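PDB 6UI5: 2-polyprenyl-6-methoxyphenol hydroxylase-like FAD-dependent oxidoreductase from Streptomyces sp. NRRL 11266, which binds flavin-adenine dinucleotide and is an FAD-dependent oxidoreductase of the aromatic-ring hydroxylase type, with a Rossmann-type FAD-binding domain. Local coordinates for residues 48-52 against 89-93; 293-299 against 378-382. All coordinates share one frame. Residues are numbered along the deposited sequence.

Interaction 1 (48-52 against 89-93); sequences AGTLE and REPTH
A buried helix-on-loop contact inside the FAD-binding domain sets the first turn and a half of helix 48-55 against the extended segment 89-93, which leads into the short, weakly bonded strand at about 92-93. The helical turn is regular, with Glu52 N bonded to Ala48 O at 3.0 Å. The backbones come closest at Ala48 and Glu90, whose CA atoms lie 5.2 Å apart; there Ala48 CB rests on Glu90 O (3.4 Å). Glu90 (chi1 m, chi2 t) reaches along the helix, bringing OE1 within 3.2 Å of Leu51 CB, while its OE2 forms a salt bridge with Arg64. Leu51, an mt rotamer, sets CD1 3.5 Å from His93 ND1, which itself donates to Pro91 O (2.9 Å). At the other end Arg89 NH1 makes a salt bridge with Glu52 OE1 (3.0 Å); Glu52 OE2 pairs with Arg406. Side-chain packing and one salt bridge thus join a helix start to the segment entering the small antiparallel sheet of the FAD-binding domain, beside strand 69-75.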
loop_
_atom_site.group_PDB
_atom_site.type_symbol
_atom_site.label_atom_id
_atom_site.label_comp_id
_atom_site.label_asym_id
_atom_site.label_seq_id
_atom_site.Cartn_x
_atom_site.Cartn_y
_atom_site.Cartn_z
ATOM N N ALA A 48 14.750 7.753 15.884
ATOM C CA ALA A 48 14.250 8.794 16.790
ATOM C C ALA A 48 13.460 8.215 17.963
ATOM O O ALA A 48 13.564 8.710 19.090
ATOM C CB ALA A 48 13.398 9.791 16.026
ATOM N N GLY A 49 12.678 7.161 17.727
ATOM C CA GLY A 49 11.920 6.573 18.823
ATOM C C GLY A 49 12.808 5.910 19.861
ATOM O O GLY A 49 12.517 5.954 21.066
ATOM N N THR A 50 13.902 5.270 19.403
ATOM C CA THR A 50 14.852 4.658 20.319
ATOM C C THR A 50 15.599 5.721 21.097
ATOM O O THR A 50 15.856 5.558 22.297
ATOM C CB THR A 50 15.834 3.782 19.543
ATOM O OG1 THR A 50 15.113 2.748 18.869
ATOM C CG2 THR A 50 16.860 3.183 20.483
ATOM N N LEU A 51 15.948 6.822 20.435
ATOM C CA LEU A 51 16.569 7.933 21.150
ATOM C C LEU A 51 15.677 8.458 22.280
ATOM O O LEU A 51 16.155 8.617 23.409
ATOM C CB LEU A 51 16.947 9.039 20.172
ATOM C CG LEU A 51 18.258 8.708 19.448
ATOM C CD1 LEU A 51 18.461 9.544 18.162
ATOM C CD2 LEU A 51 19.412 8.868 20.412
ATOM N N GLU A 52 14.372 8.701 22.021
ATOM C CA GLU A 52 13.501 9.228 23.092
ATOM C C GLU A 52 13.447 8.276 24.286
ATOM O O GLU A 52 13.554 8.708 25.437
ATOM C CB GLU A 52 12.059 9.532 22.608
ATOM C CG GLU A 52 11.861 10.084 21.179
ATOM C CD GLU A 52 10.357 10.304 20.769
ATOM O OE1 GLU A 52 10.082 11.369 20.167
ATOM O OE2 GLU A 52 9.462 9.446 21.048
ATOM N N ARG A 89 11.101 16.387 16.513
ATOM C CA ARG A 89 11.820 15.155 16.830
ATOM C C ARG A 89 13.236 15.149 16.269
ATOM O O ARG A 89 13.759 16.184 15.860
ATOM C CB ARG A 89 11.067 13.920 16.326
ATOM C CG ARG A 89 9.532 14.059 16.329
ATOM C CD ARG A 89 8.898 13.004 17.192
ATOM N NE ARG A 89 7.461 13.222 17.348
ATOM C CZ ARG A 89 6.770 12.997 18.463
ATOM N NH1 ARG A 89 7.370 12.519 19.572
ATOM N NH2 ARG A 89 5.456 13.262 18.485
ATOM N N GLU A 90 13.837 13.967 16.229
ATOM C CA GLU A 90 15.267 13.851 15.999
ATOM C C GLU A 90 15.564 13.155 14.681
ATOM O O GLU A 90 14.822 12.264 14.257
ATOM C CB GLU A 90 15.940 13.050 17.117
ATOM C CG GLU A 90 16.109 13.764 18.406
ATOM C CD GLU A 90 16.665 12.844 19.472
ATOM O OE1 GLU A 90 15.874 12.047 20.025
ATOM O OE2 GLU A 90 17.886 12.910 19.741
ATOM N N PRO A 91 16.658 13.521 14.027
ATOM C CA PRO A 91 17.222 12.650 12.990
ATOM C C PRO A 91 17.734 11.359 13.601
ATOM O O PRO A 91 18.104 11.310 14.776
ATOM C CB PRO A 91 18.376 13.482 12.425
ATOM C CG PRO A 91 18.808 14.354 13.615
ATOM C CD PRO A 91 17.510 14.696 14.304
ATOM N N THR A 92 17.766 10.303 12.785
ATOM C CA THR A 92 18.521 9.108 13.161
ATOM C C THR A 92 19.980 9.468 13.391
ATOM O O THR A 92 20.595 10.161 12.574
ATOM C CB THR A 92 18.417 8.038 12.079
ATOM O OG1 THR A 92 17.144 7.404 12.154
ATOM C CG2 THR A 92 19.459 6.979 12.278
ATOM N N HIS A 93 20.526 9.014 14.519
ATOM C CA HIS A 93 21.934 9.215 14.827
ATOM C C HIS A 93 22.732 7.926 14.604
ATOM O O HIS A 93 22.241 6.818 14.846
ATOM C CB HIS A 93 22.113 9.699 16.265
ATOM C CG HIS A 93 21.785 11.146 16.470
ATOM N ND1 HIS A 93 20.519 11.658 16.284
ATOM C CD2 HIS A 93 22.554 12.183 16.887
ATOM C CE1 HIS A 93 20.526 12.951 16.561
ATOM N NE2 HIS A 93 21.749 13.293 16.925
#

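Interaction 2 (293-299 against 378-382); sequences NGQGLGT and IVTNL. With FAD (flavin-adenine dinucleotide), chain C.
Asn381, Val379 and Gln295 carry most of this contact, in which the start of helix 295-316 meets the end of helix 369-379. The second helix ends in a Schellman motif: Asn381 takes a left-handed conformation (phi 56°, psi 18°), and its N bonds to Ile378 O at 2.8 Å. Its side chain, chi1 m, points at the first turn of the other helix, with the CA atoms of Asn381 and Gly298 5.8 Å apart. There Asn381 OD1 lies 3.4 Å from Gly298 CA and 3.6 Å from Gln295 CA; a CB on Gly298 would clash with this oxygen, which accepts a hydrogen bond from Asn47. Asn381 ND2 sits 3.6 Å from Thr299 CG2.

Val379 packs beside Asn293, whose CB is 3.2 Å from Val379 O, and Val379 CB lies 3.6 Å from Gln295 NE2. Gln295, with chi1 m and chi2 t, donates from NE2 to Asn293 OD1 (3.1 Å); Asn293 ND2 is hydrogen-bonded to Arg74 O. A water bridges the segments, donating to Gln295 OE1 (2.8 Å) and Ile378 O (3.2 Å) and weakly accepting from Asn381 ND2 (2.7 Å).

Gly294, the N-cap, has positive phi (79°), where a CB would jam against the carbonyl O of Asn293; its O receives Gly298 N at 2.9 Å. This glycine-rich helix start lines the flavin pocket: Leu297 CB approaches FAD O2 to 3.1 Å, and a CB on Gly296 would clash with FAD O2'. Helix 325-346 packs on Gln295, Ile378 and Val379, while Val73 of strand 69-75 meets Val379 and Thr380.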
loop_
_atom_site.group_PDB
_atom_site.type_symbol
_atom_site.label_atom_id
_atom_site.label_comp_id
_atom_site.label_asym_id
_atom_site.label_seq_id
_atom_site.Cartn_x
_atom_site.Cartn_y
_atom_site.Cartn_z
ATOM N N ASN A 293 15.619 0.607 9.073
ATOM C CA ASN A 293 15.267 1.816 9.826
ATOM C C ASN A 293 15.624 1.725 11.298
ATOM O O ASN A 293 15.255 2.607 12.071
ATOM C CB ASN A 293 13.777 2.127 9.698
ATOM C CG ASN A 293 13.284 2.000 8.277
ATOM O OD1 ASN A 293 12.633 1.024 7.926
ATOM N ND2 ASN A 293 13.597 2.988 7.448
ATOM N N GLY A 294 16.325 0.677 11.712
ATOM C CA GLY A 294 16.611 0.480 13.120
ATOM C C GLY A 294 15.455 -0.097 13.898
ATOM O O GLY A 294 15.404 0.053 15.125
ATOM N N GLN A 295 14.517 -0.764 13.217
ATOM C CA GLN A 295 13.314 -1.211 13.913
ATOM C C GLN A 295 13.588 -2.351 14.880
ATOM O O GLN A 295 12.934 -2.431 15.924
ATOM C CB GLN A 295 12.255 -1.622 12.901
ATOM C CG GLN A 295 11.761 -0.461 12.062
ATOM C CD GLN A 295 10.667 -0.887 11.156
ATOM O OE1 GLN A 295 9.740 -1.601 11.570
ATOM N NE2 GLN A 295 10.779 -0.509 9.887
ATOM N N GLY A 296 14.517 -3.260 14.544
ATOM C CA GLY A 296 14.843 -4.336 15.469
ATOM C C GLY A 296 15.290 -3.800 16.814
ATOM O O GLY A 296 14.864 -4.284 17.867
ATOM N N LEU A 297 16.129 -2.762 16.792
ATOM C CA LEU A 297 16.603 -2.149 18.017
ATOM C C LEU A 297 15.497 -1.349 18.693
ATOM O O LEU A 297 15.315 -1.440 19.914
ATOM C CB LEU A 297 17.791 -1.263 17.672
ATOM C CG LEU A 297 18.757 -0.815 18.742
ATOM C CD1 LEU A 297 19.034 -1.992 19.613
ATOM C CD2 LEU A 297 20.000 -0.379 18.017
ATOM N N GLY A 298 14.736 -0.573 17.909
ATOM C CA GLY A 298 13.640 0.201 18.477
ATOM C C GLY A 298 12.625 -0.656 19.209
ATOM O O GLY A 298 12.276 -0.382 20.362
ATOM N N THR A 299 12.128 -1.701 18.544
ATOM C CA THR A 299 11.165 -2.584 19.188
ATOM C C THR A 299 11.790 -3.291 20.387
ATOM O O THR A 299 11.139 -3.467 21.424
ATOM C CB THR A 299 10.609 -3.584 18.171
ATOM O OG1 THR A 299 11.682 -4.290 17.553
ATOM C CG2 THR A 299 9.858 -2.852 17.062
ATOM N N ILE A 378 6.044 4.588 12.354
ATOM C CA ILE A 378 6.304 3.203 12.718
ATOM C C ILE A 378 7.775 2.840 12.477
ATOM O O ILE A 378 8.464 2.378 13.389
ATOM C CB ILE A 378 5.321 2.311 11.952
ATOM C CG1 ILE A 378 4.026 2.321 12.723
ATOM C CG2 ILE A 378 5.824 0.893 11.783
ATOM C CD1 ILE A 378 2.945 1.724 11.977
ATOM N N VAL A 379 8.301 3.128 11.281
ATOM C CA VAL A 379 9.695 2.796 11.005
ATOM C C VAL A 379 10.650 3.599 11.868
ATOM O O VAL A 379 11.804 3.196 12.004
ATOM C CB VAL A 379 10.079 2.965 9.506
ATOM C CG1 VAL A 379 8.992 2.396 8.618
ATOM C CG2 VAL A 379 10.359 4.413 9.137
ATOM N N THR A 380 10.221 4.716 12.475
ATOM C CA THR A 380 11.123 5.372 13.426
ATOM C C THR A 380 10.852 4.957 14.867
ATOM O O THR A 380 11.497 5.479 15.789
ATOM C CB THR A 380 11.066 6.890 13.314
ATOM O OG1 THR A 380 9.722 7.338 13.570
ATOM C CG2 THR A 380 11.500 7.355 11.925
ATOM N N ASN A 381 9.927 4.017 15.076
ATOM C CA ASN A 381 9.471 3.617 16.407
ATOM C C ASN A 381 8.927 4.784 17.247
ATOM O O ASN A 381 8.799 4.650 18.474
ATOM C CB ASN A 381 10.580 2.869 17.145
ATOM C CG ASN A 381 11.035 1.623 16.355
ATOM O OD1 ASN A 381 12.135 1.594 15.806
ATOM N ND2 ASN A 381 10.152 0.626 16.236
ATOM N N LEU A 382 8.569 5.927 16.628
ATOM C CA LEU A 382 7.603 6.835 17.274
ATOM C C LEU A 382 6.286 6.121 17.427
ATOM O O LEU A 382 5.681 6.110 18.502
ATOM C CB LEU A 382 7.401 8.105 16.456
ATOM C CG LEU A 382 8.673 8.923 16.286
ATOM C CD1 LEU A 382 8.441 10.071 15.300
ATOM C CD2 LEU A 382 9.184 9.381 17.669
HETATM P PA FAD C . 20.133 -10.525 20.701
HETATM O O1A FAD C . 20.847 -9.294 20.189
HETATM O O2A FAD C . 20.221 -11.609 19.640
HETATM O O5B FAD C . 20.682 -10.951 22.206
HETATM C C5B FAD C . 20.276 -12.181 22.785
HETATM C C4B FAD C . 21.343 -12.597 23.850
HETATM O O4B FAD C . 20.990 -13.646 24.551
HETATM C C3B FAD C . 22.656 -13.012 23.143
HETATM O O3B FAD C . 23.703 -12.520 23.859
HETATM C C2B FAD C . 22.636 -14.552 23.196
HETATM O O2B FAD C . 24.027 -15.032 22.984
HETATM C C1B FAD C . 22.205 -14.753 24.411
HETATM N N9A FAD C . 21.572 -16.033 24.666
HETATM C C8A FAD C . 20.820 -16.755 23.806
HETATM N N7A FAD C . 20.364 -17.842 24.465
HETATM C C5A FAD C . 20.820 -17.775 25.739
HETATM C C6A FAD C . 20.660 -18.608 26.840
HETATM N N6A FAD C . 20.003 -19.861 27.180
HETATM N N1A FAD C . 21.237 -18.308 28.007
HETATM C C2A FAD C . 21.973 -17.182 28.131
HETATM N N3A FAD C . 22.117 -16.357 27.054
HETATM C C4A FAD C . 21.548 -16.652 25.865
HETATM N N1 FAD C . 19.579 -3.659 14.397
HETATM C C2 FAD C . 19.412 -2.222 14.034
HETATM O O2 FAD C . 18.851 -1.461 14.752
HETATM N N3 FAD C . 19.972 -1.741 12.738
HETATM C C4 FAD C . 20.669 -2.684 11.862
HETATM O O4 FAD C . 21.126 -2.333 10.827
HETATM C C4X FAD C . 20.817 -4.131 12.261
HETATM N N5 FAD C . 21.509 -5.012 11.348
HETATM C C5X FAD C . 21.657 -6.444 11.707
HETATM C C6 FAD C . 22.323 -7.288 10.815
HETATM C C7 FAD C . 22.485 -8.633 11.126
HETATM C C7M FAD C . 23.238 -9.294 9.980
HETATM C C8 FAD C . 21.993 -9.164 12.328
HETATM C C8M FAD C . 22.222 -10.659 12.588
HETATM C C9 FAD C . 21.320 -8.318 13.229
HETATM C C9A FAD C . 21.140 -6.948 12.927
HETATM N N10 FAD C . 20.409 -6.026 13.877
HETATM C C10 FAD C . 20.274 -4.617 13.519
HETATM C "C1'" FAD C . 19.914 -6.571 15.158
HETATM C "C2'" FAD C . 18.421 -6.448 15.511
HETATM O "O2'" FAD C . 18.110 -5.200 16.009
HETATM C "C3'" FAD C . 18.076 -7.391 16.662
HETATM O "O3'" FAD C . 16.687 -7.434 16.742
HETATM C "C4'" FAD C . 18.575 -6.958 18.056
HETATM O "O4'" FAD C . 19.964 -6.818 18.154
HETATM C "C5'" FAD C . 18.158 -8.121 18.964
HETATM O "O5'" FAD C . 18.159 -7.737 20.310
HETATM P P FAD C . 17.856 -8.848 21.495
HETATM O O1P FAD C . 18.518 -8.390 22.773
HETATM O O2P FAD C . 16.386 -9.172 21.684
HETATM O O3P FAD C . 18.517 -10.253 20.929
HETATM O O HOH W 1 9.046 -0.673 14.146
#

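Interactions 1 and 2 adjoin, their centres about 10 Å apart, and helix 48-55 lies in both neighbourhoods. Gly49 N probably donates to Thr380 O (2.8 Å), tying the start of that helix to the turn that follows helix 369-379, while Thr50 OG1 packs at 3.0 Å on Gly298 CA. Leu382 bridges the same junction, its CD2 3.3 Å from Glu52 OE1 and its CD1 3.5 Å from Arg89 CD. Arg406 links the two polar networks through Glu52 and the carbonyl of Asn381. Gly294, Gly296 and Leu297 of interaction 2 line the FAD pocket, whereas interaction 1 stands one layer back, with the Thr92 side chain about 9 Å from the cofactor.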